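Local coordinates for putative sugar binding protein (PDB 6GT9) that binds galactose and probably serves as the sugar-binding component of a three-component sensing system tied to galactan utilization, at residues A52-K57 and M272-V277; D134-G139 and R171-E176; I244-L249 and V265-Y270. All coordinates share one frame; numbering follows the deposited sequence.

Contact 1: A52-K57 and M272-V277; sequences AKAAAK and MGYKAV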
loop_
_atom_site.group_PDB
_atom_site.type_symbol
_atom_site.label_atom_id
_atom_site.label_comp_id
_atom_site.label_asym_id
_atom_site.label_seq_id
_atom_site.Cartn_x
_atom_site.Cartn_y
_atom_site.Cartn_z
ATOM N N ALA A 52 1.696 11.735 9.518
ATOM C CA ALA A 52 1.426 13.052 8.951
ATOM C C ALA A 52 0.992 14.048 10.024
ATOM O O ALA A 52 1.466 15.195 10.051
ATOM C CB ALA A 52 0.360 12.945 7.857
ATOM N N LYS A 53 0.096 13.627 10.922
ATOM C CA LYS A 53 -0.391 14.521 11.972
ATOM C C LYS A 53 0.729 14.946 12.919
ATOM O O LYS A 53 0.757 16.088 13.393
ATOM C CB LYS A 53 -1.521 13.832 12.745
ATOM C CG LYS A 53 -2.887 13.873 12.058
ATOM C CD LYS A 53 -3.528 15.244 12.222
ATOM C CE LYS A 53 -5.016 15.137 12.492
ATOM N NZ LYS A 53 -5.797 14.718 11.306
ATOM N N ALA A 54 1.652 14.039 13.222
ATOM C CA ALA A 54 2.767 14.373 14.103
ATOM C C ALA A 54 3.713 15.382 13.455
ATOM O O ALA A 54 4.198 16.305 14.122
ATOM C CB ALA A 54 3.517 13.095 14.490
ATOM N N ALA A 55 3.996 15.223 12.161
ATOM C CA ALA A 55 4.792 16.227 11.465
ATOM C C ALA A 55 4.072 17.567 11.454
ATOM O O ALA A 55 4.694 18.616 11.647
ATOM C CB ALA A 55 5.094 15.772 10.038
ATOM N N ALA A 56 2.752 17.537 11.249
ATOM C CA ALA A 56 1.958 18.761 11.190
ATOM C C ALA A 56 1.971 19.500 12.524
ATOM O O ALA A 56 2.070 20.731 12.559
ATOM C CB ALA A 56 0.527 18.417 10.779
ATOM N N LYS A 57 1.868 18.759 13.631
ATOM C CA LYS A 57 1.924 19.370 14.955
ATOM C C LYS A 57 3.264 20.056 15.180
ATOM O O LYS A 57 3.314 21.208 15.633
ATOM C CB LYS A 57 1.674 18.310 16.030
ATOM C CG LYS A 57 1.642 18.851 17.455
ATOM C CD LYS A 57 1.094 17.812 18.441
ATOM C CE LYS A 57 -0.332 18.146 18.865
ATOM N NZ LYS A 57 -0.828 17.305 19.996
ATOM N N MET A 272 6.261 7.647 5.879
ATOM C CA MET A 272 5.888 8.362 4.661
ATOM C C MET A 272 4.911 9.499 4.960
ATOM O O MET A 272 4.983 10.559 4.324
ATOM C CB MET A 272 5.343 7.414 3.575
ATOM C CG MET A 272 4.418 6.296 3.961
ATOM S SD MET A 272 4.067 5.192 2.535
ATOM C CE MET A 272 5.054 3.729 2.889
ATOM N N GLY A 273 4.027 9.327 5.946
ATOM C CA GLY A 273 3.148 10.426 6.320
ATOM C C GLY A 273 3.908 11.584 6.943
ATOM O O GLY A 273 3.670 12.750 6.604
ATOM N N TYR A 274 4.840 11.276 7.851
ATOM C CA TYR A 274 5.685 12.299 8.468
ATOM C C TYR A 274 6.538 13.015 7.425
ATOM O O TYR A 274 6.595 14.252 7.385
ATOM C CB TYR A 274 6.569 11.649 9.540
ATOM C CG TYR A 274 7.378 12.616 10.380
ATOM C CD1 TYR A 274 6.840 13.168 11.537
ATOM C CD2 TYR A 274 8.687 12.969 10.023
ATOM C CE1 TYR A 274 7.569 14.040 12.315
ATOM C CE2 TYR A 274 9.421 13.854 10.796
ATOM C CZ TYR A 274 8.851 14.386 11.935
ATOM O OH TYR A 274 9.553 15.253 12.722
ATOM N N LYS A 275 7.215 12.251 6.568
ATOM C CA LYS A 275 8.092 12.871 5.579
ATOM C C LYS A 275 7.306 13.606 4.503
ATOM O O LYS A 275 7.777 14.624 3.996
ATOM C CB LYS A 275 9.002 11.818 4.946
ATOM C CG LYS A 275 10.151 11.411 5.841
ATOM C CD LYS A 275 11.130 10.509 5.104
ATOM C CE LYS A 275 12.417 10.337 5.910
ATOM N NZ LYS A 275 13.472 9.703 5.087
ATOM N N ALA A 276 6.117 13.120 4.136
ATOM C CA ALA A 276 5.327 13.835 3.137
ATOM C C ALA A 276 4.938 15.229 3.626
ATOM O O ALA A 276 4.883 16.174 2.837
ATOM C CB ALA A 276 4.073 13.043 2.778
ATOM N N VAL A 277 4.617 15.366 4.911
ATOM C CA VAL A 277 4.230 16.668 5.439
ATOM C C VAL A 277 5.454 17.576 5.533
ATOM O O VAL A 277 5.388 18.760 5.193
ATOM C CB VAL A 277 3.533 16.512 6.801
ATOM C CG1 VAL A 277 3.326 17.870 7.444
ATOM C CG2 VAL A 277 2.178 15.772 6.658
#
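A55 places its methyl over one face of the Y274 ring, CB lying 4.0 Å from the ring centroid and 30° off the normal, a CH-pi contact at the centre of a close helix-helix packing. In the two-lobed periplasmic binding protein fold, this packing brings a late helix, 269-284, back against the first, 43-59. With CG anti to its backbone N (chi1 -173°), Y274 swings its ring out alongside the facing helix, its CD1 and CE1 atoms lying against the A54-A55 backbone. The A55 methyl is also pressed on the backbone, its CB 3.4 Å from Y274 O, and touches V277 as well. One turn further, V277 wedges between the small residues: its CG2 branch reaches A52, 3.6 Å from the CB, while CG1 leans toward A56. An alanine in place of Y274 would probably uncover the A55 methyl, open a gap beside A54 and deprive E58 of the hydroxyl to which it is hydrogen-bonded.

Behind these contacts the helices run in roughly the same direction, the short segments crossing at -37° with axes 7.2 Å apart. Such closeness depends on a row of alanines on one side and on G273 on the other, where even a methyl would run into A52 N. Outside the pair, L63 of strand 62-65 packs on A52, A56 and V277, so the apolar seam continues onto the sheet. At the tightest point the backbones themselves meet, A52 CA lying 3.3 Å from G273 O in a CA-H...O contact.

Contact 2: D134-G139 and R171-E176; sequences DNYYAG and RVRGFE. With GAL (beta-D-galactopyranose), chain E.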
loop_
_atom_site.group_PDB
_atom_site.type_symbol
_atom_site.label_atom_id
_atom_site.label_comp_id
_atom_site.label_asym_id
_atom_site.label_seq_id
_atom_site.Cartn_x
_atom_site.Cartn_y
_atom_site.Cartn_z
ATOM N N ASP A 134 9.208 1.750 -2.937
ATOM C CA ASP A 134 9.416 1.296 -4.306
ATOM C C ASP A 134 8.563 0.049 -4.523
ATOM O O ASP A 134 8.988 -1.071 -4.208
ATOM C CB ASP A 134 10.899 1.007 -4.562
ATOM C CG ASP A 134 11.178 0.580 -5.994
ATOM O OD1 ASP A 134 10.264 0.080 -6.672
ATOM O OD2 ASP A 134 12.320 0.754 -6.457
ATOM N N ASN A 135 7.365 0.224 -5.083
ATOM C CA ASN A 135 6.373 -0.854 -5.060
ATOM C C ASN A 135 6.751 -2.016 -5.978
ATOM O O ASN A 135 6.507 -3.181 -5.634
ATOM C CB ASN A 135 4.999 -0.291 -5.412
ATOM C CG ASN A 135 4.414 0.489 -4.275
ATOM O OD1 ASN A 135 4.261 -0.049 -3.169
ATOM N ND2 ASN A 135 4.106 1.771 -4.509
ATOM N N TYR A 136 7.320 -1.723 -7.155
ATOM C CA TYR A 136 7.808 -2.796 -8.017
ATOM C C TYR A 136 8.811 -3.659 -7.273
ATOM O O TYR A 136 8.739 -4.893 -7.295
ATOM C CB TYR A 136 8.463 -2.238 -9.287
ATOM C CG TYR A 136 9.069 -3.363 -10.130
ATOM C CD1 TYR A 136 8.298 -4.043 -11.064
ATOM C CD2 TYR A 136 10.391 -3.769 -9.960
ATOM C CE1 TYR A 136 8.829 -5.087 -11.825
ATOM C CE2 TYR A 136 10.930 -4.821 -10.716
ATOM C CZ TYR A 136 10.140 -5.466 -11.650
ATOM O OH TYR A 136 10.641 -6.507 -12.410
ATOM N N TYR A 137 9.768 -3.014 -6.616
ATOM C CA TYR A 137 10.853 -3.745 -5.976
ATOM C C TYR A 137 10.376 -4.461 -4.721
ATOM O O TYR A 137 10.882 -5.541 -4.392
ATOM C CB TYR A 137 11.990 -2.782 -5.649
ATOM C CG TYR A 137 13.182 -3.478 -5.053
ATOM C CD1 TYR A 137 13.904 -4.412 -5.788
ATOM C CD2 TYR A 137 13.561 -3.245 -3.737
ATOM C CE1 TYR A 137 14.993 -5.075 -5.242
ATOM C CE2 TYR A 137 14.656 -3.907 -3.178
ATOM C CZ TYR A 137 15.367 -4.821 -3.940
ATOM O OH TYR A 137 16.457 -5.479 -3.410
ATOM N N ALA A 138 9.406 -3.878 -4.014
ATOM C CA ALA A 138 8.750 -4.577 -2.911
ATOM C C ALA A 138 8.212 -5.933 -3.362
ATOM O O ALA A 138 8.410 -6.949 -2.690
ATOM C CB ALA A 138 7.614 -3.717 -2.350
ATOM N N GLY A 139 7.525 -5.963 -4.506
ATOM C CA GLY A 139 6.966 -7.221 -4.984
ATOM C C GLY A 139 8.045 -8.179 -5.448
ATOM O O GLY A 139 7.953 -9.392 -5.231
ATOM N N ARG A 171 3.382 -4.365 -7.415
ATOM C CA ARG A 171 3.783 -5.434 -6.495
ATOM C C ARG A 171 3.501 -6.811 -7.076
ATOM O O ARG A 171 4.236 -7.772 -6.803
ATOM C CB ARG A 171 3.067 -5.283 -5.152
ATOM C CG ARG A 171 3.431 -4.017 -4.396
ATOM C CD ARG A 171 2.452 -3.743 -3.259
ATOM N NE ARG A 171 2.687 -2.411 -2.711
ATOM C CZ ARG A 171 2.066 -1.892 -1.658
ATOM N NH1 ARG A 171 1.135 -2.586 -1.010
ATOM N NH2 ARG A 171 2.374 -0.651 -1.275
ATOM N N VAL A 172 2.420 -6.939 -7.844
ATOM C CA VAL A 172 2.179 -8.180 -8.569
ATOM C C VAL A 172 3.244 -8.376 -9.638
ATOM O O VAL A 172 3.838 -9.457 -9.762
ATOM C CB VAL A 172 0.770 -8.179 -9.187
ATOM C CG1 VAL A 172 0.597 -9.380 -10.101
ATOM C CG2 VAL A 172 -0.297 -8.143 -8.095
ATOM N N ARG A 173 3.492 -7.333 -10.432
ATOM C CA ARG A 173 4.389 -7.464 -11.574
ATOM C C ARG A 173 5.822 -7.747 -11.133
ATOM O O ARG A 173 6.523 -8.545 -11.768
ATOM C CB ARG A 173 4.313 -6.203 -12.435
ATOM C CG ARG A 173 5.148 -6.273 -13.704
ATOM C CD ARG A 173 4.678 -7.427 -14.581
ATOM N NE ARG A 173 5.703 -7.826 -15.540
ATOM C CZ ARG A 173 5.905 -7.226 -16.709
ATOM N NH1 ARG A 173 5.155 -6.188 -17.065
ATOM N NH2 ARG A 173 6.869 -7.656 -17.515
ATOM N N GLY A 174 6.271 -7.119 -10.042
ATOM C CA GLY A 174 7.601 -7.417 -9.529
ATOM C C GLY A 174 7.718 -8.838 -9.003
ATOM O O GLY A 174 8.745 -9.504 -9.184
ATOM N N PHE A 175 6.671 -9.319 -8.329
ATOM C CA PHE A 175 6.638 -10.712 -7.885
ATOM C C PHE A 175 6.788 -11.659 -9.064
ATOM O O PHE A 175 7.609 -12.583 -9.039
ATOM C CB PHE A 175 5.321 -10.969 -7.145
ATOM C CG PHE A 175 5.111 -12.406 -6.723
ATOM C CD1 PHE A 175 4.482 -13.311 -7.569
ATOM C CD2 PHE A 175 5.502 -12.835 -5.462
ATOM C CE1 PHE A 175 4.261 -14.626 -7.177
ATOM C CE2 PHE A 175 5.298 -14.160 -5.061
ATOM C CZ PHE A 175 4.671 -15.052 -5.921
ATOM N N GLU A 176 5.989 -11.436 -10.110
ATOM C CA GLU A 176 5.999 -12.302 -11.279
ATOM C C GLU A 176 7.365 -12.311 -11.960
ATOM O O GLU A 176 7.860 -13.374 -12.366
ATOM C CB GLU A 176 4.900 -11.852 -12.241
ATOM C CG GLU A 176 3.490 -12.140 -11.718
ATOM C CD GLU A 176 2.401 -11.457 -12.529
ATOM O OE1 GLU A 176 2.716 -10.526 -13.300
ATOM O OE2 GLU A 176 1.219 -11.852 -12.390
HETATM C C1 GAL E . -1.032 -1.354 1.911
HETATM C C2 GAL E . -0.985 -0.248 0.877
HETATM C C3 GAL E . -2.031 0.844 1.170
HETATM C C4 GAL E . -3.416 0.227 1.265
HETATM C C5 GAL E . -3.416 -0.935 2.243
HETATM C C6 GAL E . -4.738 -1.708 2.240
HETATM O O1 GAL E . -0.078 -2.347 1.591
HETATM O O2 GAL E . 0.306 0.377 0.852
HETATM O O3 GAL E . -2.082 1.746 0.107
HETATM O O4 GAL E . -3.845 -0.233 -0.021
HETATM O O5 GAL E . -2.353 -1.930 1.956
HETATM O O6 GAL E . -4.850 -2.518 3.389
#
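G139 and R171 bring their CA atoms to 4.0 Å of each other where helices 135-149 and 166-179 meet, their short segments crossing at -44° with axes 6.5 Å apart. Two glycines permit this: a CB on G139 would collide with R171 O, and one on G174 with Y136 O. Between the glycine-lined backbones CA-H...O contacts form, G139 CA reaching R171 O at 3.3 Å. Beside them Y136 holds its CG anti to the backbone N (chi1 175°) and lays one ring face over G174, whose CA is 3.9 Å from the centroid; beyond, the Y136 hydroxyl is hydrogen-bonded to D177.

At the other end R171, its chain extended from CG to NE, grips N135 side-on. NE and NH2 both donate to the single oxygen OD1, NH2 at 2.7 Å, from the same face of the amide, while OD1 lies in the guanidinium plane; the two planes stand 45° apart. N135 is itself anchored, its ND2 bonding to D119 O. This double grip fixes the rotation of the guanidinium and turns its remaining N-H groups to the sugar: NH1 donates to galactose O1 at 2.9 Å and NH2 to O2 at 3.1 Å. NH1 also bonds to T220 O. Here N135 is the second-shell residue that positions a first-shell arginine, in the interlobe galactose site of a periplasmic binding protein.

Contact 3: I244-L249 and V265-Y270; sequences IGFDTL and VVQEPY. With GAL (beta-D-galactopyranose), chain E.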
loop_
_atom_site.group_PDB
_atom_site.type_symbol
_atom_site.label_atom_id
_atom_site.label_comp_id
_atom_site.label_asym_id
_atom_site.label_seq_id
_atom_site.Cartn_x
_atom_site.Cartn_y
_atom_site.Cartn_z
ATOM N N ILE A 244 2.834 -15.405 2.057
ATOM C CA ILE A 244 3.612 -14.177 2.166
ATOM C C ILE A 244 2.669 -13.007 1.898
ATOM O O ILE A 244 1.934 -13.003 0.903
ATOM C CB ILE A 244 4.843 -14.167 1.231
ATOM C CG1 ILE A 244 5.641 -12.853 1.408
ATOM C CG2 ILE A 244 4.450 -14.420 -0.209
ATOM C CD1 ILE A 244 7.079 -12.882 0.867
ATOM N N GLY A 245 2.639 -12.058 2.824
ATOM C CA GLY A 245 1.765 -10.898 2.689
ATOM C C GLY A 245 2.506 -9.583 2.784
ATOM O O GLY A 245 3.737 -9.559 2.718
ATOM N N PHE A 246 1.766 -8.480 2.933
ATOM C CA PHE A 246 2.325 -7.141 3.033
ATOM C C PHE A 246 2.024 -6.528 4.394
ATOM O O PHE A 246 0.988 -6.803 5.005
ATOM C CB PHE A 246 1.781 -6.210 1.931
ATOM C CG PHE A 246 2.768 -5.949 0.821
ATOM C CD1 PHE A 246 3.051 -6.929 -0.115
ATOM C CD2 PHE A 246 3.426 -4.735 0.738
ATOM C CE1 PHE A 246 3.953 -6.702 -1.129
ATOM C CE2 PHE A 246 4.350 -4.496 -0.271
ATOM C CZ PHE A 246 4.613 -5.493 -1.208
ATOM N N ASP A 247 2.967 -5.704 4.855
ATOM C CA ASP A 247 2.854 -4.835 6.023
ATOM C C ASP A 247 2.857 -5.606 7.332
ATOM O O ASP A 247 2.937 -6.843 7.349
ATOM C CB ASP A 247 1.610 -3.947 5.910
ATOM C CG ASP A 247 1.594 -3.178 4.617
ATOM O OD1 ASP A 247 2.538 -2.398 4.360
ATOM O OD2 ASP A 247 0.671 -3.403 3.823
ATOM N N THR A 248 2.811 -4.868 8.435
ATOM C CA THR A 248 3.113 -5.413 9.747
ATOM C C THR A 248 2.051 -5.014 10.750
ATOM O O THR A 248 2.345 -4.736 11.915
ATOM C CB THR A 248 4.498 -4.962 10.220
ATOM O OG1 THR A 248 4.561 -3.531 10.214
ATOM C CG2 THR A 248 5.598 -5.515 9.308
ATOM N N LEU A 249 0.791 -4.989 10.314
ATOM C CA LEU A 249 -0.302 -4.767 11.241
ATOM C C LEU A 249 -0.285 -5.850 12.318
ATOM O O LEU A 249 0.191 -6.966 12.075
ATOM C CB LEU A 249 -1.645 -4.768 10.503
ATOM C CG LEU A 249 -1.802 -3.600 9.517
ATOM C CD1 LEU A 249 -3.081 -3.720 8.720
ATOM C CD2 LEU A 249 -1.731 -2.257 10.242
ATOM N N VAL A 265 6.122 -8.316 3.776
ATOM C CA VAL A 265 6.914 -7.216 3.241
ATOM C C VAL A 265 6.698 -5.975 4.100
ATOM O O VAL A 265 5.561 -5.521 4.290
ATOM C CB VAL A 265 6.560 -6.939 1.774
ATOM C CG1 VAL A 265 7.453 -5.824 1.220
ATOM C CG2 VAL A 265 6.722 -8.225 0.952
ATOM N N VAL A 266 7.796 -5.411 4.606
ATOM C CA VAL A 266 7.708 -4.262 5.500
ATOM C C VAL A 266 7.521 -2.990 4.688
ATOM O O VAL A 266 8.131 -2.814 3.630
ATOM C CB VAL A 266 8.962 -4.169 6.385
ATOM C CG1 VAL A 266 8.878 -2.956 7.306
ATOM C CG2 VAL A 266 9.129 -5.455 7.195
ATOM N N GLN A 267 6.663 -2.100 5.174
ATOM C CA GLN A 267 6.633 -0.727 4.691
ATOM C C GLN A 267 6.776 0.198 5.889
ATOM O O GLN A 267 6.763 -0.238 7.039
ATOM C CB GLN A 267 5.344 -0.409 3.918
ATOM C CG GLN A 267 5.121 -1.194 2.625
ATOM C CD GLN A 267 3.996 -0.604 1.799
ATOM O OE1 GLN A 267 4.228 0.213 0.906
ATOM N NE2 GLN A 267 2.760 -0.983 2.123
ATOM N N GLU A 268 6.883 1.501 5.628
ATOM C CA GLU A 268 7.023 2.493 6.690
ATOM C C GLU A 268 5.906 3.524 6.576
ATOM O O GLU A 268 6.158 4.681 6.204
ATOM C CB GLU A 268 8.389 3.178 6.634
ATOM C CG GLU A 268 9.586 2.229 6.656
ATOM C CD GLU A 268 9.690 1.399 7.931
ATOM O OE1 GLU A 268 8.994 1.703 8.929
ATOM O OE2 GLU A 268 10.499 0.438 7.934
ATOM N N PRO A 269 4.659 3.141 6.896
ATOM C CA PRO A 269 3.546 4.098 6.728
ATOM C C PRO A 269 3.684 5.363 7.557
ATOM O O PRO A 269 3.428 6.463 7.042
ATOM C CB PRO A 269 2.309 3.275 7.139
ATOM C CG PRO A 269 2.855 2.038 7.849
ATOM C CD PRO A 269 4.176 1.790 7.242
ATOM N N TYR A 270 4.033 5.241 8.839
ATOM C CA TYR A 270 4.188 6.428 9.674
ATOM C C TYR A 270 5.216 7.372 9.071
ATOM O O TYR A 270 5.005 8.592 9.015
ATOM C CB TYR A 270 4.605 6.024 11.090
ATOM C CG TYR A 270 4.801 7.176 12.062
ATOM C CD1 TYR A 270 5.960 7.947 12.042
ATOM C CD2 TYR A 270 3.847 7.456 13.029
ATOM C CE1 TYR A 270 6.140 8.981 12.928
ATOM C CE2 TYR A 270 4.023 8.485 13.927
ATOM C CZ TYR A 270 5.170 9.243 13.871
ATOM O OH TYR A 270 5.346 10.272 14.763
HETATM C C1 GAL E . -1.032 -1.354 1.911
HETATM C C2 GAL E . -0.985 -0.248 0.877
HETATM C C3 GAL E . -2.031 0.844 1.170
HETATM C C4 GAL E . -3.416 0.227 1.265
HETATM C C5 GAL E . -3.416 -0.935 2.243
HETATM C C6 GAL E . -4.738 -1.708 2.240
HETATM O O1 GAL E . -0.078 -2.347 1.591
HETATM O O2 GAL E . 0.306 0.377 0.852
HETATM O O3 GAL E . -2.082 1.746 0.107
HETATM O O4 GAL E . -3.845 -0.233 -0.021
HETATM O O5 GAL E . -2.353 -1.930 1.956
HETATM O O6 GAL E . -4.850 -2.518 3.389
HETATM O O HOH W 1 3.589 -1.495 6.690
HETATM O O HOH W 2 5.255 -2.650 7.753
#
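D247 and Q267 each carry CG anti to the carbonyl carbon (chi1 -54° and -64°), and with the glutamine chain extended beyond CG, Q267 NE2 comes 2.7 Å from D247 OD1. They stand at the C-terminal ends of two strands of a beta-alpha-beta unit, 242-246 and 263-266 joined through helix 250-258, where F246 and V265 form a parallel bridge. V265 N donates to G245 O and D247 N to V265 O, which ties D247 to the neighbouring strand; such strand ends are the usual ligand site in this fold. Q267 NE2 meets OD1 on its syn lone pair, the amide and carboxylate turned only 29° apart. Q267 NE2 also donates to galactose O2 at 3.1 Å, while D247 OD2 accepts from galactose O1 at 2.6 Å. The pair thus clasps neighbouring sugar hydroxyls, and T133 OG1, hydrogen-bonded to Q267 OE1, helps fix the amide's rotation.

Beneath, V265 sets its CB 3.7 Å above the centre of the F246 ring, and the ring edge faces Q267 NE2. Water joins the loops: one molecule donates to D247 OD1 and, weakly, to Q267 O, and a second, 2.7 Å from T248 OG1, accepts from Q267 N at 3.0 Å.

In the fold
Along the chain, contact 1 opens first and closes last, with contacts 2 and 3 following one another in the interval. Contacts 1 and 2 lie on opposite sides of the chain's centre, their own centres about 26 Å apart; contact 3 stands between, its centre about 18 Å from that of the first and about 14 Å from that of the second. It shares helix 269-284 with contact 1, as 265-270 runs on almost directly into 272-277, and Y270 touches A54. Toward contact 2, F246 packs on A138 and on R171. Contacts 2 and 3 both touch galactose, whereas contact 1 packs two helices together within the other lobe; the 265-272 passage thus crosses from the sugar site to that lobe.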